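Local coordinates for nitrophorin Cim l NP (Cimex lectularius, PDB 2IMQ), which carries nitric oxide on a heme b and delivers it to the victim during feeding, causing vasodilation, at residues S13-H18 / I169-V174. Sequence-based numbering, arbitrary orientation.
Sequences SWNSGH and IGDLNV. With HEM (protoporphyrin IX containing Fe), chain B.
A single side-chain hydrogen bond, Asn-15 to Asp-171, joins 13-18 and 169-174 at a seam between two β-sheets, and it uses the less common anti lone pair of the carboxylate. Asn-15 ND2 lies 2.8 Å from Asp-171 OD2, and the N-H points at it fairly straight (158°). That oxygen sits almost in the amide plane, although amide and carboxylate are twisted 52° apart. Both groups are extended across the gap, each CG anti to its own backbone N. The other oxygen, OD1, closes an Asx turn by accepting from Asn-173 N at 2.9 Å, approached from above the carboxylate plane, and it also forms a salt bridge with Arg-175. The carboxylate illustrates how one group can be fixed through both oxygens.

Deeper in, Ser-13 CB packs 3.7 Å from Gly-170 CA, at a corner whose backbone angles call for glycine; Ser-13 OG is hydrogen-bonded to Asp-243, whose other oxygen receives Asn-15 N. On the far side of strand 6-17, Trp-14 CZ3 touches the heme vinyl carbon CBB at 3.4 Å, while Ser-16 OG approaches CAB.

Gly-170 to Asn-173 (Gly-Asp-Leu-Asn) matches a signature of the inositol polyphosphate 5-phosphatases, consistent with a retained scaffold. In this DNase I-like β-sandwich, strand 6-17, between strands 39-46 and 274-281, faces the turn leaving strand 165-169 of the opposing sheet, alongside strand 243-248.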
ATOM      1  N   SER A  13      -0.529  -4.005  -1.072  1.00 14.17           N
ATOM      2  CA  SER A  13       0.295  -3.377  -2.040  1.00 15.15           C
ATOM      3  C   SER A  13       1.399  -4.312  -2.506  1.00 14.83           C
ATOM      4  O   SER A  13       1.828  -5.258  -1.775  1.00 16.16           O
ATOM      5  CB  SER A  13       0.862  -2.094  -1.543  1.00 15.87           C
ATOM      6  OG  SER A  13       1.956  -2.277  -0.677  1.00 17.43           O
ATOM      7  N   TRP A  14       1.873  -4.031  -3.704  1.00 15.82           N
ATOM      8  CA  TRP A  14       2.879  -4.872  -4.322  1.00 14.95           C
ATOM      9  C   TRP A  14       3.691  -4.047  -5.271  1.00 15.90           C
ATOM     10  O   TRP A  14       3.173  -3.444  -6.211  1.00 16.17           O
ATOM     11  CB  TRP A  14       2.175  -5.969  -5.073  1.00 17.12           C
ATOM     12  CG  TRP A  14       3.007  -7.095  -5.526  1.00 18.69           C
ATOM     13  CD1 TRP A  14       4.333  -7.338  -5.292  1.00 19.10           C
ATOM     14  CD2 TRP A  14       2.497  -8.238  -6.179  1.00 19.66           C
ATOM     15  NE1 TRP A  14       4.682  -8.544  -5.862  1.00 20.70           N
ATOM     16  CE2 TRP A  14       3.562  -9.111  -6.411  1.00 19.90           C
ATOM     17  CE3 TRP A  14       1.224  -8.600  -6.624  1.00 21.75           C
ATOM     18  CZ2 TRP A  14       3.381 -10.327  -7.045  1.00 23.29           C
ATOM     19  CZ3 TRP A  14       1.069  -9.783  -7.258  1.00 23.28           C
ATOM     20  CH2 TRP A  14       2.119 -10.634  -7.445  1.00 23.03           C
ATOM     21  N   ASN A  15       4.986  -4.040  -5.060  1.00 15.14           N
ATOM     22  CA  ASN A  15       5.918  -3.528  -6.059  1.00 16.25           C
ATOM     23  C   ASN A  15       6.109  -4.666  -7.044  1.00 18.31           C
ATOM     24  O   ASN A  15       6.951  -5.583  -6.882  1.00 18.39           O
ATOM     25  CB  ASN A  15       7.222  -3.075  -5.401  1.00 16.69           C
ATOM     26  CG  ASN A  15       8.104  -2.357  -6.371  1.00 17.30           C
ATOM     27  OD1 ASN A  15       7.958  -2.588  -7.549  1.00 20.54           O
ATOM     28  ND2 ASN A  15       8.998  -1.469  -5.908  1.00 16.79           N
ATOM     29  N   SER A  16       5.248  -4.633  -8.035  1.00 18.47           N
ATOM     30  CA  SER A  16       5.102  -5.731  -8.983  1.00 20.55           C
ATOM     31  C   SER A  16       5.928  -5.533 -10.255  1.00 19.50           C
ATOM     32  O   SER A  16       6.128  -6.486 -11.037  1.00 23.87           O
ATOM     33  CB  SER A  16       3.606  -5.870  -9.305  1.00 20.00           C
ATOM     34  OG  SER A  16       3.104  -4.636  -9.709  1.00 22.15           O
ATOM     35  N   GLY A  17       6.467  -4.342 -10.506  1.00 21.01           N
ATOM     36  CA  GLY A  17       7.381  -4.176 -11.634  1.00 23.61           C
ATOM     37  C   GLY A  17       6.659  -4.301 -12.955  1.00 24.16           C
ATOM     38  O   GLY A  17       5.648  -3.618 -13.177  1.00 24.32           O
ATOM     39  N   HIS A  18       7.165  -5.194 -13.823  1.00 26.89           N
ATOM     40  CA  HIS A  18       6.532  -5.462 -15.104  1.00 28.52           C
ATOM     41  C   HIS A  18       5.586  -6.655 -15.032  1.00 29.53           C
ATOM     42  O   HIS A  18       5.037  -7.066 -16.061  1.00 30.82           O
ATOM     43  CB  HIS A  18       7.606  -5.685 -16.199  1.00 28.89           C
ATOM     44  CG  HIS A  18       8.417  -4.459 -16.511  1.00 31.52           C
ATOM     45  ND1 HIS A  18       8.252  -3.729 -17.671  1.00 35.78           N
ATOM     46  CD2 HIS A  18       9.388  -3.832 -15.808  1.00 35.35           C
ATOM     47  CE1 HIS A  18       9.099  -2.711 -17.671  1.00 37.52           C
ATOM     48  NE2 HIS A  18       9.795  -2.747 -16.547  1.00 37.71           N
ATOM     49  N   ILE A 169      -0.223   3.129   1.469  1.00 13.99           N
ATOM     50  CA  ILE A 169       0.179   1.763   1.069  1.00 13.93           C
ATOM     51  C   ILE A 169       1.027   1.803  -0.182  1.00 14.59           C
ATOM     52  O   ILE A 169       0.726   2.529  -1.123  1.00 16.88           O
ATOM     53  CB  ILE A 169      -1.047   0.853   0.850  1.00 14.67           C
ATOM     54  CG1 ILE A 169      -2.037   1.450  -0.154  1.00 16.50           C
ATOM     55  CG2 ILE A 169      -1.707   0.581   2.201  1.00 16.42           C
ATOM     56  CD1 ILE A 169      -3.181   0.437  -0.485  1.00 18.22           C
ATOM     57  N   GLY A 170       2.095   1.021  -0.170  1.00 14.65           N
ATOM     58  CA  GLY A 170       2.980   0.936  -1.306  1.00 15.39           C
ATOM     59  C   GLY A 170       4.395   0.783  -0.810  1.00 13.69           C
ATOM     60  O   GLY A 170       4.670   0.656   0.389  1.00 14.43           O
ATOM     61  N   ASP A 171       5.287   0.792  -1.775  1.00 13.66           N
ATOM     62  CA  ASP A 171       6.710   0.761  -1.509  1.00 14.21           C
ATOM     63  C   ASP A 171       7.142   2.203  -1.268  1.00 13.80           C
ATOM     64  O   ASP A 171       7.135   3.032  -2.209  1.00 16.50           O
ATOM     65  CB  ASP A 171       7.473   0.119  -2.647  1.00 14.49           C
ATOM     66  CG  ASP A 171       8.964   0.126  -2.467  1.00 14.26           C
ATOM     67  OD1 ASP A 171       9.439   0.705  -1.450  1.00 14.89           O
ATOM     68  OD2 ASP A 171       9.638  -0.463  -3.343  1.00 17.21           O
ATOM     69  N   LEU A 172       7.451   2.527  -0.024  1.00 13.70           N
ATOM     70  CA  LEU A 172       7.807   3.870   0.401  1.00 13.86           C
ATOM     71  C   LEU A 172       9.242   4.299   0.061  1.00 12.68           C
ATOM     72  O   LEU A 172       9.639   5.392   0.388  1.00 13.73           O
ATOM     73  CB  LEU A 172       7.600   4.016   1.886  1.00 15.11           C
ATOM     74  CG  LEU A 172       6.216   3.627   2.460  1.00 18.95           C
ATOM     75  CD1 LEU A 172       6.206   3.770   3.960  1.00 19.07           C
ATOM     76  CD2 LEU A 172       5.078   4.403   1.856  1.00 22.18           C
ATOM     77  N   ASN A 173       9.982   3.395  -0.538  1.00 12.62           N
ATOM     78  CA  ASN A 173      11.399   3.574  -0.811  1.00 12.69           C
ATOM     79  C   ASN A 173      12.210   3.673   0.445  1.00 13.08           C
ATOM     80  O   ASN A 173      13.253   4.264   0.499  1.00 14.46           O
ATOM     81  CB  ASN A 173      11.724   4.716  -1.801  1.00 14.41           C
ATOM     82  CG  ASN A 173      12.968   4.424  -2.545  1.00 15.23           C
ATOM     83  OD1 ASN A 173      13.242   3.255  -2.847  1.00 19.48           O
ATOM     84  ND2 ASN A 173      13.732   5.463  -2.846  1.00 16.43           N
ATOM     85  N   VAL A 174      11.690   3.056   1.491  1.00 12.45           N
ATOM     86  CA  VAL A 174      12.339   2.862   2.794  1.00 11.88           C
ATOM     87  C   VAL A 174      13.042   1.469   2.760  1.00 12.34           C
ATOM     88  O   VAL A 174      12.399   0.490   2.418  1.00 12.97           O
ATOM     89  CB  VAL A 174      11.301   2.923   3.945  1.00 12.86           C
ATOM     90  CG1 VAL A 174      11.888   2.442   5.219  1.00 14.93           C
ATOM     91  CG2 VAL A 174      10.792   4.340   4.085  1.00 14.56           C
TER
HETATM   92  CHA HEM B 300      -6.521  -1.860 -13.750  1.00 23.34           C
HETATM   93  CHB HEM B 300      -4.280  -4.463 -10.328  1.00 20.11           C
HETATM   94  CHC HEM B 300      -0.500  -5.034 -13.253  1.00 23.61           C
HETATM   95  CHD HEM B 300      -2.509  -2.223 -16.539  1.00 25.58           C
HETATM   96  C1A HEM B 300      -6.286  -2.528 -12.583  1.00 21.64           C
HETATM   97  C2A HEM B 300      -7.193  -2.663 -11.468  1.00 20.72           C
HETATM   98  C3A HEM B 300      -6.531  -3.364 -10.514  1.00 19.99           C
HETATM   99  C4A HEM B 300      -5.230  -3.709 -11.011  1.00 21.58           C
HETATM  100  CMA HEM B 300      -7.094  -3.781  -9.167  1.00 21.47           C
HETATM  101  CAA HEM B 300      -8.639  -2.128 -11.359  1.00 20.89           C
HETATM  102  CBA HEM B 300      -9.507  -3.347 -11.776  1.00 24.12           C
HETATM  103  CGA HEM B 300     -10.985  -2.991 -11.812  1.00 24.76           C
HETATM  104  O1A HEM B 300     -11.419  -2.379 -12.787  1.00 26.02           O
HETATM  105  O2A HEM B 300     -11.748  -3.379 -10.893  1.00 23.54           O
HETATM  106  C1B HEM B 300      -3.081  -4.848 -10.840  1.00 19.88           C
HETATM  107  C2B HEM B 300      -2.120  -5.681 -10.159  1.00 20.74           C
HETATM  108  C3B HEM B 300      -1.072  -5.854 -10.956  1.00 21.93           C
HETATM  109  C4B HEM B 300      -1.343  -5.143 -12.179  1.00 20.26           C
HETATM  110  CMB HEM B 300      -2.461  -6.157  -8.792  1.00 21.48           C
HETATM  111  CAB HEM B 300       0.213  -6.628 -10.705  1.00 21.23           C
HETATM  112  CBB HEM B 300       0.273  -7.590  -9.773  1.00 29.84           C
HETATM  113  C1C HEM B 300      -0.680  -4.375 -14.435  1.00 21.87           C
HETATM  114  C2C HEM B 300       0.262  -4.250 -15.518  1.00 23.36           C
HETATM  115  C3C HEM B 300      -0.342  -3.519 -16.450  1.00 26.20           C
HETATM  116  C4C HEM B 300      -1.593  -3.053 -15.939  1.00 23.98           C
HETATM  117  CMC HEM B 300       1.594  -4.993 -15.668  1.00 26.70           C
HETATM  118  CAC HEM B 300       0.228  -3.137 -17.809  1.00 28.18           C
HETATM  119  CBC HEM B 300       1.357  -2.442 -17.933  1.00 33.04           C
HETATM  120  C1D HEM B 300      -3.740  -1.838 -16.056  1.00 24.11           C
HETATM  121  C2D HEM B 300      -4.604  -0.897 -16.726  1.00 27.77           C
HETATM  122  C3D HEM B 300      -5.842  -0.810 -15.893  1.00 26.50           C
HETATM  123  C4D HEM B 300      -5.627  -1.677 -14.765  1.00 24.29           C
HETATM  124  CMD HEM B 300      -4.336  -0.176 -18.047  1.00 28.07           C
HETATM  125  CAD HEM B 300      -7.038   0.095 -16.236  1.00 28.27           C
HETATM  126  CBD HEM B 300      -7.687  -0.519 -17.466  1.00 30.51           C
HETATM  127  CGD HEM B 300      -9.046   0.069 -17.689  1.00 33.90           C
HETATM  128  O1D HEM B 300      -9.697  -0.356 -18.698  1.00 36.29           O
HETATM  129  O2D HEM B 300      -9.445   0.943 -16.865  1.00 35.87           O
HETATM  130  NA  HEM B 300      -5.095  -3.188 -12.298  1.00 23.10           N
HETATM  131  NB  HEM B 300      -2.568  -4.513 -12.062  1.00 20.46           N
HETATM  132  NC  HEM B 300      -1.775  -3.613 -14.712  1.00 23.09           N
HETATM  133  ND  HEM B 300      -4.375  -2.253 -14.892  1.00 24.50           N
HETATM  134 FE   HEM B 300      -3.507  -3.506 -13.562  1.00 24.93          FE